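Local coordinates for aminotransferase (Streptomyces pactum, PDB 4ZM4), which belongs to the class-III family of pyridoxal-phosphate-dependent aminotransferases and is built here as a two-chain assembly with P3B and PLP bound, at residues A392-P397 with P415-P420; A36-P41 with G410-P415. The protein carries 1 engineered substitution. All blocks are in the same frame, centred on the assembly; numbering follows the deposited sequence.

Contact 1 (A392-P397 with P415-P420)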
ATOM      1  N   ALA B 392     -30.640 -10.224   6.879  1.00 23.15           N
ATOM      2  CA  ALA B 392     -31.905 -10.938   6.719  1.00 22.25           C
ATOM      3  C   ALA B 392     -33.083  -9.990   6.606  1.00 22.15           C
ATOM      4  O   ALA B 392     -34.068 -10.340   6.020  1.00 22.49           O
ATOM      5  CB  ALA B 392     -32.117 -11.926   7.858  1.00 21.97           C
ATOM      6  N   LEU B 393     -32.981  -8.797   7.176  1.00 24.84           N
ATOM      7  CA  LEU B 393     -34.066  -7.803   7.121  1.00 25.04           C
ATOM      8  C   LEU B 393     -34.100  -7.023   5.833  1.00 26.31           C
ATOM      9  O   LEU B 393     -35.117  -6.377   5.515  1.00 30.93           O
ATOM     10  CB  LEU B 393     -33.920  -6.792   8.256  1.00 26.02           C
ATOM     11  CG  LEU B 393     -33.840  -7.337   9.705  1.00 28.46           C
ATOM     12  CD1 LEU B 393     -33.631  -6.197  10.694  1.00 30.24           C
ATOM     13  CD2 LEU B 393     -35.085  -8.119  10.073  1.00 27.95           C
ATOM     14  N   VAL B 394     -33.025  -7.120   5.057  1.00 25.28           N
ATOM     15  CA  VAL B 394     -32.762  -6.165   3.984  1.00 24.78           C
ATOM     16  C   VAL B 394     -33.239  -6.665   2.629  1.00 23.92           C
ATOM     17  O   VAL B 394     -33.133  -7.834   2.309  1.00 28.12           O
ATOM     18  CB  VAL B 394     -31.266  -5.801   3.920  1.00 25.27           C
ATOM     19  CG1 VAL B 394     -30.956  -4.977   2.682  1.00 26.00           C
ATOM     20  CG2 VAL B 394     -30.859  -5.037   5.161  1.00 23.93           C
ATOM     21  N   ASP B 395     -33.806  -5.760   1.853  1.00 23.34           N
ATOM     22  CA  ASP B 395     -34.270  -6.048   0.509  1.00 23.33           C
ATOM     23  C   ASP B 395     -33.217  -5.568  -0.477  1.00 21.90           C
ATOM     24  O   ASP B 395     -33.263  -4.428  -0.951  1.00 21.80           O
ATOM     25  CB  ASP B 395     -35.608  -5.321   0.262  1.00 24.83           C
ATOM     26  CG  ASP B 395     -36.255  -5.703  -1.069  1.00 26.20           C
ATOM     27  OD1 ASP B 395     -35.554  -6.237  -1.948  1.00 24.58           O
ATOM     28  OD2 ASP B 395     -37.470  -5.461  -1.214  1.00 26.96           O
ATOM     29  N   PHE B 396     -32.251  -6.428  -0.781  1.00 23.65           N
ATOM     30  CA  PHE B 396     -31.079  -6.039  -1.605  1.00 23.60           C
ATOM     31  C   PHE B 396     -31.414  -5.615  -3.025  1.00 24.61           C
ATOM     32  O   PHE B 396     -30.887  -4.604  -3.494  1.00 30.91           O
ATOM     33  CB  PHE B 396     -29.990  -7.120  -1.573  1.00 22.87           C
ATOM     34  CG  PHE B 396     -29.255  -7.188  -0.264  1.00 23.89           C
ATOM     35  CD1 PHE B 396     -28.241  -6.298   0.027  1.00 25.48           C
ATOM     36  CD2 PHE B 396     -29.617  -8.113   0.710  1.00 25.35           C
ATOM     37  CE1 PHE B 396     -27.574  -6.339   1.252  1.00 26.99           C
ATOM     38  CE2 PHE B 396     -28.961  -8.158   1.934  1.00 25.99           C
ATOM     39  CZ  PHE B 396     -27.935  -7.276   2.200  1.00 27.09           C
ATOM     40  N   PRO B 397     -32.271  -6.359  -3.728  1.00 24.91           N
ATOM     41  CA  PRO B 397     -32.610  -5.913  -5.085  1.00 26.30           C
ATOM     42  C   PRO B 397     -33.291  -4.553  -5.138  1.00 27.88           C
ATOM     43  O   PRO B 397     -32.985  -3.761  -6.034  1.00 28.32           O
ATOM     44  CB  PRO B 397     -33.557  -7.004  -5.590  1.00 26.32           C
ATOM     45  CG  PRO B 397     -33.124  -8.235  -4.833  1.00 25.89           C
ATOM     46  CD  PRO B 397     -32.719  -7.740  -3.474  1.00 25.88           C
ATOM     47  N   PRO B 415     -24.382   0.786  -4.003  1.00 19.42           N
ATOM     48  CA  PRO B 415     -25.605   0.005  -4.211  1.00 20.15           C
ATOM     49  C   PRO B 415     -25.893  -1.099  -3.210  1.00 20.19           C
ATOM     50  O   PRO B 415     -27.053  -1.520  -3.113  1.00 21.31           O
ATOM     51  CB  PRO B 415     -25.420  -0.630  -5.593  1.00 20.08           C
ATOM     52  CG  PRO B 415     -24.050  -0.286  -6.040  1.00 20.28           C
ATOM     53  CD  PRO B 415     -23.543   0.844  -5.211  1.00 19.66           C
ATOM     54  N   ASN B 416     -24.868  -1.585  -2.521  1.00 17.97           N
ATOM     55  CA  ASN B 416     -25.030  -2.582  -1.506  1.00 18.41           C
ATOM     56  C   ASN B 416     -25.486  -1.885  -0.225  1.00 19.54           C
ATOM     57  O   ASN B 416     -24.823  -0.994   0.289  1.00 22.10           O
ATOM     58  CB  ASN B 416     -23.720  -3.335  -1.287  1.00 18.83           C
ATOM     59  CG  ASN B 416     -23.858  -4.492  -0.324  1.00 20.31           C
ATOM     60  OD1 ASN B 416     -24.778  -4.547   0.502  1.00 19.77           O
ATOM     61  ND2 ASN B 416     -22.960  -5.430  -0.427  1.00 22.25           N
ATOM     62  N   ALA B 417     -26.618  -2.303   0.308  1.00 19.57           N
ATOM     63  CA  ALA B 417     -27.179  -1.643   1.476  1.00 19.86           C
ATOM     64  C   ALA B 417     -26.263  -1.676   2.712  1.00 19.08           C
ATOM     65  O   ALA B 417     -26.348  -0.807   3.573  1.00 19.52           O
ATOM     66  CB  ALA B 417     -28.535  -2.267   1.800  1.00 19.61           C
ATOM     67  N   LEU B 418     -25.430  -2.699   2.814  1.00 19.29           N
ATOM     68  CA  LEU B 418     -24.523  -2.866   3.947  1.00 18.55           C
ATOM     69  C   LEU B 418     -23.277  -1.985   3.877  1.00 18.98           C
ATOM     70  O   LEU B 418     -22.534  -1.902   4.845  1.00 21.74           O
ATOM     71  CB  LEU B 418     -24.087  -4.317   4.043  1.00 18.83           C
ATOM     72  CG  LEU B 418     -25.214  -5.345   4.222  1.00 18.22           C
ATOM     73  CD1 LEU B 418     -24.664  -6.734   4.034  1.00 18.77           C
ATOM     74  CD2 LEU B 418     -25.861  -5.221   5.575  1.00 18.68           C
ATOM     75  N   GLU B 419     -23.044  -1.306   2.763  1.00 19.52           N
ATOM     76  CA  GLU B 419     -21.918  -0.393   2.658  1.00 21.80           C
ATOM     77  C   GLU B 419     -22.289   1.000   3.195  1.00 21.18           C
ATOM     78  O   GLU B 419     -23.237   1.612   2.742  1.00 19.68           O
ATOM     79  CB  GLU B 419     -21.458  -0.287   1.217  1.00 25.63           C
ATOM     80  CG  GLU B 419     -20.841  -1.576   0.684  1.00 28.22           C
ATOM     81  CD  GLU B 419     -19.514  -1.896   1.319  1.00 29.56           C
ATOM     82  OE1 GLU B 419     -18.914  -1.026   1.986  1.00 33.57           O
ATOM     83  OE2 GLU B 419     -19.064  -3.047   1.178  1.00 38.45           O
ATOM     84  N   PRO B 420     -21.518   1.509   4.158  1.00 21.32           N
ATOM     85  CA  PRO B 420     -21.922   2.738   4.823  1.00 21.52           C
ATOM     86  C   PRO B 420     -21.803   4.019   3.965  1.00 21.05           C
ATOM     87  O   PRO B 420     -21.114   4.024   2.940  1.00 21.81           O
ATOM     88  CB  PRO B 420     -20.981   2.790   6.030  1.00 21.44           C
ATOM     89  CG  PRO B 420     -19.753   2.074   5.586  1.00 21.91           C
ATOM     90  CD  PRO B 420     -20.221   0.998   4.656  1.00 21.57           C
TER
HETATM   91  O   HOH W   1     -28.131  -3.693  -1.900  1.00 27.69           O
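Apolar contact carries most of the meeting between the joint of two helices, 392-397, and the loop 415-420. The ring of Phe-396 is the centrepiece: its CG stands anti to the carbonyl carbon (chi1 -73°), which brings the far edge of the ring to the loop. There the ring atom CZ of Phe-396 meets CD1 of Leu-418 at 3.8 Å, with CG of Leu-418 also in the ring plane. From within the same segment, CG1 of Val-394 covers one face, over the ring centre. That same methyl, placed anti to the backbone N, reaches 3.7 Å from CB of Ala-417.

The polar part is indirect. OD1 of Asn-416 lies at the ring edge, 3.4 Å from CE1 of Phe-396, with amide and ring planes 79° apart; it accepts a hydrogen bond of 3.0 Å from N of Leu-418, which stands above the carbonyl plane, and this closes an Asx turn overlapping the type I turn 416-419. A water spans the two backbones, donating to O of Pro-415 at 2.7 Å and weakly to O of Phe-396, and accepting from N of Ala-417.

Asp-395 is the N-cap of helix 396-408, capping a backbone N and forming a salt bridge with Arg-398. Leu-418 also packs on Leu-387 and Leu-390 of helix 387-393, Ala-417 touches His-399 of helix 396-408, and Val-394 and Ala-417 share Ala-372 of strand 368-373.

Contact 2 (A36-P41 with G410-P415)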
ATOM      1  N   ALA B  36     -17.712  -3.210  -8.890  1.00 31.18           N
ATOM      2  CA  ALA B  36     -19.161  -3.502  -8.885  1.00 31.71           C
ATOM      3  C   ALA B  36     -19.985  -2.393  -8.223  1.00 31.90           C
ATOM      4  O   ALA B  36     -21.184  -2.557  -7.970  1.00 33.94           O
ATOM      5  CB  ALA B  36     -19.405  -4.830  -8.162  1.00 34.17           C
ATOM      6  N   ALA B  37     -19.349  -1.251  -7.960  1.00 31.46           N
ATOM      7  CA  ALA B  37     -19.951  -0.175  -7.181  1.00 30.21           C
ATOM      8  C   ALA B  37     -20.607   0.913  -8.039  1.00 30.98           C
ATOM      9  O   ALA B  37     -21.131   1.905  -7.524  1.00 33.00           O
ATOM     10  CB  ALA B  37     -18.890   0.449  -6.293  1.00 30.33           C
ATOM     11  N   VAL B  38     -20.605   0.721  -9.345  1.00 35.68           N
ATOM     12  CA  VAL B  38     -21.156   1.708 -10.272  1.00 38.73           C
ATOM     13  C   VAL B  38     -21.892   0.974 -11.408  1.00 36.91           C
ATOM     14  O   VAL B  38     -21.534   1.099 -12.578  1.00 38.45           O
ATOM     15  CB  VAL B  38     -20.077   2.638 -10.843  1.00 42.80           C
ATOM     16  CG1 VAL B  38     -20.690   3.895 -11.442  1.00 46.38           C
ATOM     17  CG2 VAL B  38     -19.069   3.008  -9.782  1.00 48.36           C
ATOM     18  N   PRO B  39     -22.920   0.186 -11.052  1.00 33.59           N
ATOM     19  CA  PRO B  39     -23.659  -0.550 -12.087  1.00 34.28           C
ATOM     20  C   PRO B  39     -24.377   0.361 -13.096  1.00 34.42           C
ATOM     21  O   PRO B  39     -24.638  -0.071 -14.217  1.00 33.29           O
ATOM     22  CB  PRO B  39     -24.660  -1.380 -11.281  1.00 32.85           C
ATOM     23  CG  PRO B  39     -24.812  -0.638  -9.985  1.00 32.54           C
ATOM     24  CD  PRO B  39     -23.486  -0.015  -9.706  1.00 31.19           C
ATOM     25  N   LEU B  40     -24.729   1.577 -12.679  1.00 32.59           N
ATOM     26  CA  LEU B  40     -25.068   2.635 -13.614  1.00 32.59           C
ATOM     27  C   LEU B  40     -23.797   3.455 -13.755  1.00 31.57           C
ATOM     28  O   LEU B  40     -23.377   4.141 -12.826  1.00 32.53           O
ATOM     29  CB  LEU B  40     -26.219   3.506 -13.107  1.00 32.76           C
ATOM     30  CG  LEU B  40     -26.650   4.597 -14.113  1.00 36.16           C
ATOM     31  CD1 LEU B  40     -27.395   3.978 -15.297  1.00 35.45           C
ATOM     32  CD2 LEU B  40     -27.500   5.691 -13.455  1.00 35.44           C
ATOM     33  N   PRO B  41     -23.151   3.374 -14.903  1.00 30.03           N
ATOM     34  CA  PRO B  41     -21.805   3.944 -15.012  1.00 27.40           C
ATOM     35  C   PRO B  41     -21.698   5.393 -14.602  1.00 26.41           C
ATOM     36  O   PRO B  41     -22.584   6.198 -14.919  1.00 26.83           O
ATOM     37  CB  PRO B  41     -21.474   3.786 -16.493  1.00 27.12           C
ATOM     38  CG  PRO B  41     -22.259   2.590 -16.914  1.00 29.09           C
ATOM     39  CD  PRO B  41     -23.516   2.581 -16.086  1.00 30.43           C
ATOM     40  N   GLY B 410     -28.966  12.628  -8.931  1.00 24.48           N
ATOM     41  CA  GLY B 410     -27.774  13.388  -8.544  1.00 22.98           C
ATOM     42  C   GLY B 410     -27.266  13.141  -7.144  1.00 23.27           C
ATOM     43  O   GLY B 410     -26.650  14.013  -6.541  1.00 23.27           O
ATOM     44  N   VAL B 411     -27.515  11.943  -6.615  1.00 24.46           N
ATOM     45  CA  VAL B 411     -27.001  11.533  -5.296  1.00 23.48           C
ATOM     46  C   VAL B 411     -26.380  10.139  -5.448  1.00 22.81           C
ATOM     47  O   VAL B 411     -27.062   9.208  -5.870  1.00 21.87           O
ATOM     48  CB  VAL B 411     -28.126  11.506  -4.247  1.00 23.55           C
ATOM     49  CG1 VAL B 411     -27.643  10.934  -2.904  1.00 25.07           C
ATOM     50  CG2 VAL B 411     -28.693  12.904  -4.049  1.00 22.98           C
ATOM     51  N   TYR B 412     -25.098  10.002  -5.098  1.00 20.35           N
ATOM     52  CA  TYR B 412     -24.436   8.717  -5.138  1.00 18.62           C
ATOM     53  C   TYR B 412     -24.226   8.138  -3.748  1.00 19.49           C
ATOM     54  O   TYR B 412     -23.566   8.752  -2.913  1.00 19.08           O
ATOM     55  CB  TYR B 412     -23.084   8.797  -5.850  1.00 17.57           C
ATOM     56  CG  TYR B 412     -22.358   7.478  -5.872  1.00 17.35           C
ATOM     57  CD1 TYR B 412     -22.735   6.475  -6.737  1.00 17.24           C
ATOM     58  CD2 TYR B 412     -21.314   7.208  -4.985  1.00 18.15           C
ATOM     59  CE1 TYR B 412     -22.099   5.237  -6.756  1.00 16.62           C
ATOM     60  CE2 TYR B 412     -20.670   5.967  -4.987  1.00 17.11           C
ATOM     61  CZ  TYR B 412     -21.069   4.989  -5.880  1.00 17.24           C
ATOM     62  OH  TYR B 412     -20.430   3.769  -5.905  1.00 16.52           O
ATOM     63  N   PHE B 413     -24.724   6.914  -3.547  1.00 19.20           N
ATOM     64  CA  PHE B 413     -24.257   6.044  -2.491  1.00 19.40           C
ATOM     65  C   PHE B 413     -23.976   4.646  -3.086  1.00 18.98           C
ATOM     66  O   PHE B 413     -24.413   4.376  -4.178  1.00 17.93           O
ATOM     67  CB  PHE B 413     -25.249   6.003  -1.317  1.00 19.93           C
ATOM     68  CG  PHE B 413     -26.653   5.674  -1.704  1.00 20.89           C
ATOM     69  CD1 PHE B 413     -27.058   4.363  -1.778  1.00 21.52           C
ATOM     70  CD2 PHE B 413     -27.559   6.659  -2.002  1.00 21.43           C
ATOM     71  CE1 PHE B 413     -28.346   4.045  -2.149  1.00 22.47           C
ATOM     72  CE2 PHE B 413     -28.856   6.349  -2.356  1.00 22.08           C
ATOM     73  CZ  PHE B 413     -29.257   5.038  -2.428  1.00 21.76           C
ATOM     74  N   HIS B 414     -23.267   3.777  -2.353  1.00 19.47           N
ATOM     75  CA  HIS B 414     -22.940   2.422  -2.828  1.00 19.98           C
ATOM     76  C   HIS B 414     -24.232   1.571  -2.928  1.00 19.51           C
ATOM     77  O   HIS B 414     -25.069   1.628  -2.040  1.00 18.46           O
ATOM     78  CB  HIS B 414     -21.949   1.749  -1.887  1.00 21.10           C
ATOM     79  CG  HIS B 414     -21.292   0.530  -2.453  1.00 23.96           C
ATOM     80  ND1 HIS B 414     -21.954  -0.662  -2.651  1.00 23.61           N
ATOM     81  CD2 HIS B 414     -20.007   0.305  -2.812  1.00 26.37           C
ATOM     82  CE1 HIS B 414     -21.128  -1.554  -3.150  1.00 23.40           C
ATOM     83  NE2 HIS B 414     -19.931  -1.003  -3.232  1.00 25.51           N
ATOM     84  N   PRO B 415     -24.382   0.786  -4.003  1.00 19.42           N
ATOM     85  CA  PRO B 415     -25.605   0.005  -4.211  1.00 20.15           C
ATOM     86  C   PRO B 415     -25.893  -1.099  -3.210  1.00 20.19           C
ATOM     87  O   PRO B 415     -27.053  -1.520  -3.113  1.00 21.31           O
ATOM     88  CB  PRO B 415     -25.420  -0.630  -5.593  1.00 20.08           C
ATOM     89  CG  PRO B 415     -24.050  -0.286  -6.040  1.00 20.28           C
ATOM     90  CD  PRO B 415     -23.543   0.844  -5.211  1.00 19.66           C
TER
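Tyr-412 is the long arm with which segment 410-415 reaches the loop 36-41. Its CB points toward that loop, and CG stands anti to the backbone N (chi1 178°), so the ring is extended away from its own strand. Along the ring, CE1 and CZ pass beside the carbonyl oxygen of Ala-37, which lies at the ring edge and in its plane; CZ of Tyr-412 is 3.5 Å from that O. At the tip, OH of Tyr-412 donates a short hydrogen bond of 2.6 Å to O of Ala-37. The hydroxyl does not approach along a lone pair but stands above the carbonyl plane, 34° out of it, with a C=O...O angle of 137°. CG2 of Val-38 comes only loosely to the hydroxyl, its side chain crossing that of Tyr-412 at about a right angle.

Strand 411-412 is an outermost strand, within this chain, of a four-stranded mixed sheet, running parallel to 59-62, with backbone hydrogen bonds linking Gly-410 and Tyr-412 to Ile-61 and Tyr-412 also to Leu-63 just beyond that strand. It follows helix 396-408, which ends in a Schellman motif at Gly-410, where phi is positive.

Beyond the strand, two more side chains meet the loop. NE2 of His-414 lies 3.5 Å from CB of Ala-37, while ND1 on the other side of the imidazole is hydrogen-bonded to N of Asn-416. Pro-415 brings its CD to 3.5 Å from O of Ala-37, the oxygen already bonded to the tyrosine, and meets Pro-39 tip to tip, CG of Pro-415 to CD of Pro-39 at 3.7 Å. Leu-95 of the second subunit packs on both Val-38 and Tyr-412.

How the contacts relate
Contacts 1 and 2 illustrate how one continuous run of chain, 410-420, can serve two partners in succession. Their centres are 13 Å apart and Pro-415 belongs to both, its ring serving contact 2 and its carbonyl contact 1. Along the chain the order is 36-41, 392-397, 410-415, 415-420, so the two contacts alternate, and helix 396-408 leads from one to the other. The two also touch directly, CG of Glu-419 lying 3.6 Å from ND1 of His-414. The ligand lies close by: Glu-419, in segment 415-420 but meeting nothing of 392-397, touches the bound P3B, and the side chains of His-414 and Asn-416 are about 5 Å and 9 Å from it.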